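Methanogen homoaconitase large subunit (Methanocaldococcus jannaschii, PDB 4KP2) catalyses, together with its small subunit, the reversible dehydration of (R)-homocitrate to cis-homoaconitate and its hydration to homoisocitrate, using a [4Fe-4S] cluster. Local coordinates at residues A[188-193]-A[229-234]; A[193-198]-A[284-289]. All coordinates share one frame; numbering follows the deposited sequence.

Overall arrangement
Helix 189-200 serves both contacts; V193 ends one segment and begins the other, but touches the partner segment only in contact 1. Contact 1 is the buried one: the first turn of the helix meets the chain leaving helix 222-230, about 9 Å from the centre of the chain, with valine methyls packing on the carbons of a methionine and with a lysine whose ammonium is hydrogen-bonded to loop oxygens. Contact 2 lies farther out, about 18 Å from that centre, against strand 282-286 and the chain that follows; there a buried isoleucine meets the stem of a partly exposed arginine, and a surface aspartate adds a distant opposite charge. The two touch directly, I192 CD1 lying 3.6 Å from I288 CD1.

Contact 1 of 2, residues A[188-193]-A[229-234]; sequences SAKDIV and CNMAIE
V193 and M231 make most of the apolar part of this contact, where the first turns of helix 189-200 face the chain just after helix 222-230. Both methyls of the valine take part: CG2 lies 3.6 Å from M231 CB, while CG1 reaches M231 CG at 3.8 Å and the terminal CE at 4.1 Å. With M231 CG set beside its own backbone N (chi1 -49°) and the chain bent at its next two torsions, the thioether runs past the valine instead of away from it. An unbranched, flexible methionine suits this place, since its CE also packs on L194 and C197 of the same helix. K190 adds a looser touch, its CE 4.2 Å from M231 SD. An alanine at V193 would probably leave M231 CB and CG without their methyl partners and its bent chain freer to turn.

The polar part begins at K190 NZ, which is hydrogen-bonded to N325 OD1, T324 OG1 and the carbonyl of T403. S188 N donates to D191 OD2 at 2.8 Å, on the anti side and tilted 26° from the carboxylate plane, joining the N-cap residue to the first turn. Aliphatic groups thus fill the interface while the buried ammonium is satisfied by loop oxygens; the M231 side chain is about 9 Å from that of C323, a predicted cluster ligand.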
loop_
_atom_site.group_PDB
_atom_site.type_symbol
_atom_site.label_atom_id
_atom_site.label_comp_id
_atom_site.label_asym_id
_atom_site.label_seq_id
_atom_site.Cartn_x
_atom_site.Cartn_y
_atom_site.Cartn_z
ATOM N N SER A 188 -21.049 -16.298 -8.808
ATOM C CA SER A 188 -20.753 -14.970 -9.332
ATOM C C SER A 188 -20.227 -15.044 -10.758
ATOM O O SER A 188 -20.048 -16.128 -11.311
ATOM C CB SER A 188 -19.737 -14.254 -8.440
ATOM O OG SER A 188 -18.498 -14.941 -8.434
ATOM N N ALA A 189 -19.977 -13.878 -11.344
ATOM C CA ALA A 189 -19.464 -13.790 -12.705
ATOM C C ALA A 189 -18.087 -14.438 -12.817
ATOM O O ALA A 189 -17.731 -14.982 -13.863
ATOM C CB ALA A 189 -19.407 -12.342 -13.155
ATOM N N LYS A 190 -17.316 -14.369 -11.736
ATOM C CA LYS A 190 -16.016 -15.028 -11.685
ATOM C C LYS A 190 -16.203 -16.540 -11.701
ATOM O O LYS A 190 -15.461 -17.255 -12.375
ATOM C CB LYS A 190 -15.236 -14.595 -10.441
ATOM C CG LYS A 190 -13.978 -15.411 -10.174
ATOM C CD LYS A 190 -13.022 -15.388 -11.361
ATOM C CE LYS A 190 -12.367 -14.027 -11.531
ATOM N NZ LYS A 190 -11.491 -13.689 -10.373
ATOM N N ASP A 191 -17.201 -17.020 -10.967
ATOM C CA ASP A 191 -17.526 -18.441 -10.959
ATOM C C ASP A 191 -17.984 -18.880 -12.345
ATOM O O ASP A 191 -17.737 -20.011 -12.764
ATOM C CB ASP A 191 -18.619 -18.742 -9.933
ATOM C CG ASP A 191 -18.193 -18.423 -8.515
ATOM O OD1 ASP A 191 -17.465 -19.242 -7.913
ATOM O OD2 ASP A 191 -18.593 -17.357 -7.999
ATOM N N ILE A 192 -18.653 -17.976 -13.051
ATOM C CA ILE A 192 -19.159 -18.263 -14.386
ATOM C C ILE A 192 -18.035 -18.311 -15.415
ATOM O O ILE A 192 -17.939 -19.259 -16.194
ATOM C CB ILE A 192 -20.206 -17.223 -14.816
ATOM C CG1 ILE A 192 -21.423 -17.293 -13.895
ATOM C CG2 ILE A 192 -20.624 -17.449 -16.257
ATOM C CD1 ILE A 192 -22.403 -16.163 -14.089
ATOM N N VAL A 193 -17.183 -17.290 -15.412
ATOM C CA VAL A 193 -16.094 -17.209 -16.381
ATOM C C VAL A 193 -15.052 -18.303 -16.144
ATOM O O VAL A 193 -14.378 -18.740 -17.077
ATOM C CB VAL A 193 -15.430 -15.811 -16.391
ATOM C CG1 VAL A 193 -14.620 -15.582 -15.124
ATOM C CG2 VAL A 193 -14.559 -15.645 -17.627
ATOM N N CYS A 229 -15.066 -10.749 -20.069
ATOM C CA CYS A 229 -14.190 -10.334 -21.159
ATOM C C CYS A 229 -12.737 -10.228 -20.713
ATOM O O CYS A 229 -11.826 -10.229 -21.538
ATOM C CB CYS A 229 -14.659 -9.002 -21.747
ATOM S SG CYS A 229 -16.293 -9.063 -22.513
ATOM N N ASN A 230 -12.526 -10.135 -19.404
ATOM C CA ASN A 230 -11.182 -10.005 -18.854
ATOM C C ASN A 230 -10.389 -11.304 -18.952
ATOM O O ASN A 230 -9.179 -11.289 -19.186
ATOM C CB ASN A 230 -11.239 -9.544 -17.397
ATOM C CG ASN A 230 -9.862 -9.319 -16.801
ATOM O OD1 ASN A 230 -9.204 -10.259 -16.353
ATOM N ND2 ASN A 230 -9.421 -8.068 -16.791
ATOM N N MET A 231 -11.079 -12.426 -18.777
ATOM C CA MET A 231 -10.431 -13.731 -18.762
ATOM C C MET A 231 -10.437 -14.375 -20.143
ATOM O O MET A 231 -10.409 -15.599 -20.264
ATOM C CB MET A 231 -11.128 -14.653 -17.764
ATOM C CG MET A 231 -11.352 -14.039 -16.394
ATOM S SD MET A 231 -10.249 -14.717 -15.142
ATOM C CE MET A 231 -10.622 -16.463 -15.279
ATOM N N ALA A 232 -10.475 -13.548 -21.182
ATOM C CA ALA A 232 -10.493 -14.050 -22.551
ATOM C C ALA A 232 -9.118 -14.557 -22.973
ATOM O O ALA A 232 -9.003 -15.589 -23.634
ATOM C CB ALA A 232 -10.980 -12.971 -23.505
ATOM N N ILE A 233 -8.078 -13.825 -22.583
ATOM C CA ILE A 233 -6.707 -14.186 -22.926
ATOM C C ILE A 233 -6.272 -15.462 -22.201
ATOM O O ILE A 233 -5.413 -16.202 -22.681
ATOM C CB ILE A 233 -5.729 -13.029 -22.609
ATOM C CG1 ILE A 233 -4.314 -13.359 -23.092
ATOM C CG2 ILE A 233 -5.732 -12.709 -21.122
ATOM C CD1 ILE A 233 -4.235 -13.659 -24.571
ATOM N N GLU A 234 -6.889 -15.726 -21.053
ATOM C CA GLU A 234 -6.558 -16.902 -20.257
ATOM C C GLU A 234 -6.989 -18.187 -20.955
ATOM O O GLU A 234 -6.540 -19.277 -20.605
ATOM C CB GLU A 234 -7.203 -16.810 -18.873
ATOM C CG GLU A 234 -6.904 -15.511 -18.139
ATOM C CD GLU A 234 -5.423 -15.314 -17.873
ATOM O OE1 GLU A 234 -4.701 -16.323 -17.724
ATOM O OE2 GLU A 234 -4.981 -14.148 -17.810
#

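Contact 2 of 2, residues A[193-198]-A[284-289]; sequences VLRVCK and IEIDIT
A chi1 of -171° turns R195 CG away from its own backbone N and out to I286 CG2, 3.8 Å off, a methyl that likewise points away from the isoleucine's N. The next torsion of R195 bends its chain (chi2 65°), and the guanidinium is carried beyond the isoleucine instead of lying on it. The side chains cross at a slant, so the touch is made by the aliphatic stem of the arginine, and V196, one residue on, adds some cover.

Arginine suits a partly exposed turn of helix because its methylenes can pack on a buried residue while its charge stays near the surface. Isoleucine suits the strand beneath: branched at CB, it offers CG2 to the helix from close to the backbone. At the exposed end, R195 NH2 is 4.4 Å from D287 OD1. That oxygen sits far off the plane of the guanidinium with no N-H aimed at it, so the two charges probably attract only weakly and form no salt bridge; the arginine's true mate is E199, one turn further along its own helix, bound through NH1.

Strand 282-286 runs parallel to strand 167-180 in the mixed sheet, bonded through I284 and I286 to D179, and helix 189-200 packs against it, with E199 touching both I284 and I286. R195 also leans on M291 and on Q294 of strand 294-296.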
loop_
_atom_site.group_PDB
_atom_site.type_symbol
_atom_site.label_atom_id
_atom_site.label_comp_id
_atom_site.label_asym_id
_atom_site.label_seq_id
_atom_site.Cartn_x
_atom_site.Cartn_y
_atom_site.Cartn_z
ATOM N N VAL A 193 -17.183 -17.290 -15.412
ATOM C CA VAL A 193 -16.094 -17.209 -16.381
ATOM C C VAL A 193 -15.052 -18.303 -16.144
ATOM O O VAL A 193 -14.378 -18.740 -17.077
ATOM C CB VAL A 193 -15.430 -15.811 -16.391
ATOM C CG1 VAL A 193 -14.620 -15.582 -15.124
ATOM C CG2 VAL A 193 -14.559 -15.645 -17.627
ATOM N N LEU A 194 -14.935 -18.755 -14.899
ATOM C CA LEU A 194 -14.049 -19.867 -14.580
ATOM C C LEU A 194 -14.608 -21.166 -15.147
ATOM O O LEU A 194 -13.857 -22.071 -15.499
ATOM C CB LEU A 194 -13.847 -19.993 -13.070
ATOM C CG LEU A 194 -12.810 -19.069 -12.431
ATOM C CD1 LEU A 194 -12.758 -19.288 -10.928
ATOM C CD2 LEU A 194 -11.442 -19.296 -13.054
ATOM N N ARG A 195 -15.930 -21.252 -15.232
ATOM C CA ARG A 195 -16.575 -22.428 -15.800
ATOM C C ARG A 195 -16.374 -22.449 -17.310
ATOM O O ARG A 195 -16.301 -23.513 -17.927
ATOM C CB ARG A 195 -18.067 -22.434 -15.472
ATOM C CG ARG A 195 -18.774 -23.725 -15.844
ATOM C CD ARG A 195 -18.244 -24.886 -15.020
ATOM N NE ARG A 195 -18.867 -26.152 -15.392
ATOM C CZ ARG A 195 -18.401 -26.961 -16.337
ATOM N NH1 ARG A 195 -17.304 -26.635 -17.009
ATOM N NH2 ARG A 195 -19.030 -28.096 -16.610
ATOM N N VAL A 196 -16.279 -21.261 -17.898
ATOM C CA VAL A 196 -16.082 -21.122 -19.335
ATOM C C VAL A 196 -14.682 -21.580 -19.737
ATOM O O VAL A 196 -14.492 -22.174 -20.800
ATOM C CB VAL A 196 -16.304 -19.664 -19.788
ATOM C CG1 VAL A 196 -16.070 -19.520 -21.282
ATOM C CG2 VAL A 196 -17.707 -19.208 -19.425
ATOM N N CYS A 197 -13.707 -21.316 -18.871
ATOM C CA CYS A 197 -12.312 -21.619 -19.172
ATOM C C CYS A 197 -12.005 -23.118 -19.198
ATOM O O CYS A 197 -10.932 -23.524 -19.641
ATOM C CB CYS A 197 -11.382 -20.906 -18.184
ATOM S SG CYS A 197 -11.460 -19.097 -18.224
ATOM N N LYS A 198 -12.941 -23.936 -18.725
ATOM C CA LYS A 198 -12.733 -25.383 -18.694
ATOM C C LYS A 198 -13.285 -26.052 -19.939
ATOM O O LYS A 198 -12.616 -26.877 -20.560
ATOM C CB LYS A 198 -13.388 -26.004 -17.463
ATOM C CG LYS A 198 -13.023 -25.331 -16.169
ATOM C CD LYS A 198 -11.527 -25.095 -16.059
ATOM C CE LYS A 198 -11.237 -23.608 -15.927
ATOM N NZ LYS A 198 -10.353 -23.274 -14.777
ATOM N N ILE A 284 -20.744 -22.892 -28.056
ATOM C CA ILE A 284 -20.801 -23.623 -26.797
ATOM C C ILE A 284 -21.863 -23.028 -25.870
ATOM O O ILE A 284 -22.109 -21.820 -25.877
ATOM C CB ILE A 284 -19.407 -23.668 -26.103
ATOM C CG1 ILE A 284 -18.987 -25.112 -25.823
ATOM C CG2 ILE A 284 -19.381 -22.840 -24.825
ATOM C CD1 ILE A 284 -19.864 -25.836 -24.825
ATOM N N GLU A 285 -22.508 -23.889 -25.094
ATOM C CA GLU A 285 -23.509 -23.450 -24.132
ATOM C C GLU A 285 -23.160 -23.988 -22.751
ATOM O O GLU A 285 -22.786 -25.151 -22.605
ATOM C CB GLU A 285 -24.904 -23.906 -24.559
ATOM C CG GLU A 285 -26.012 -23.495 -23.605
ATOM C CD GLU A 285 -27.390 -23.625 -24.222
ATOM O OE1 GLU A 285 -27.564 -23.190 -25.380
ATOM O OE2 GLU A 285 -28.296 -24.164 -23.551
ATOM N N ILE A 286 -23.271 -23.132 -21.742
ATOM C CA ILE A 286 -22.869 -23.491 -20.389
ATOM C C ILE A 286 -24.050 -23.550 -19.426
ATOM O O ILE A 286 -24.791 -22.581 -19.279
ATOM C CB ILE A 286 -21.826 -22.502 -19.834
ATOM C CG1 ILE A 286 -20.564 -22.516 -20.698
ATOM C CG2 ILE A 286 -21.489 -22.839 -18.393
ATOM C CD1 ILE A 286 -19.879 -23.863 -20.755
ATOM N N ASP A 287 -24.216 -24.698 -18.777
ATOM C CA ASP A 287 -25.222 -24.850 -17.735
ATOM C C ASP A 287 -24.754 -24.135 -16.473
ATOM O O ASP A 287 -23.567 -24.148 -16.150
ATOM C CB ASP A 287 -25.473 -26.330 -17.442
ATOM C CG ASP A 287 -24.197 -27.084 -17.113
ATOM O OD1 ASP A 287 -23.119 -26.663 -17.587
ATOM O OD2 ASP A 287 -24.272 -28.096 -16.386
ATOM N N ILE A 288 -25.688 -23.515 -15.761
ATOM C CA ILE A 288 -25.342 -22.721 -14.590
ATOM C C ILE A 288 -26.325 -22.950 -13.443
ATOM O O ILE A 288 -26.051 -22.589 -12.299
ATOM C CB ILE A 288 -25.302 -21.216 -14.940
ATOM C CG1 ILE A 288 -24.531 -20.425 -13.882
ATOM C CG2 ILE A 288 -26.707 -20.665 -15.112
ATOM C CD1 ILE A 288 -24.664 -18.930 -14.035
ATOM N N THR A 289 -27.464 -23.561 -13.757
ATOM C CA THR A 289 -28.542 -23.744 -12.788
ATOM C C THR A 289 -28.097 -24.496 -11.536
ATOM O O THR A 289 -28.192 -23.974 -10.424
ATOM C CB THR A 289 -29.741 -24.480 -13.413
ATOM O OG1 THR A 289 -30.216 -23.743 -14.546
ATOM C CG2 THR A 289 -30.864 -24.623 -12.398
#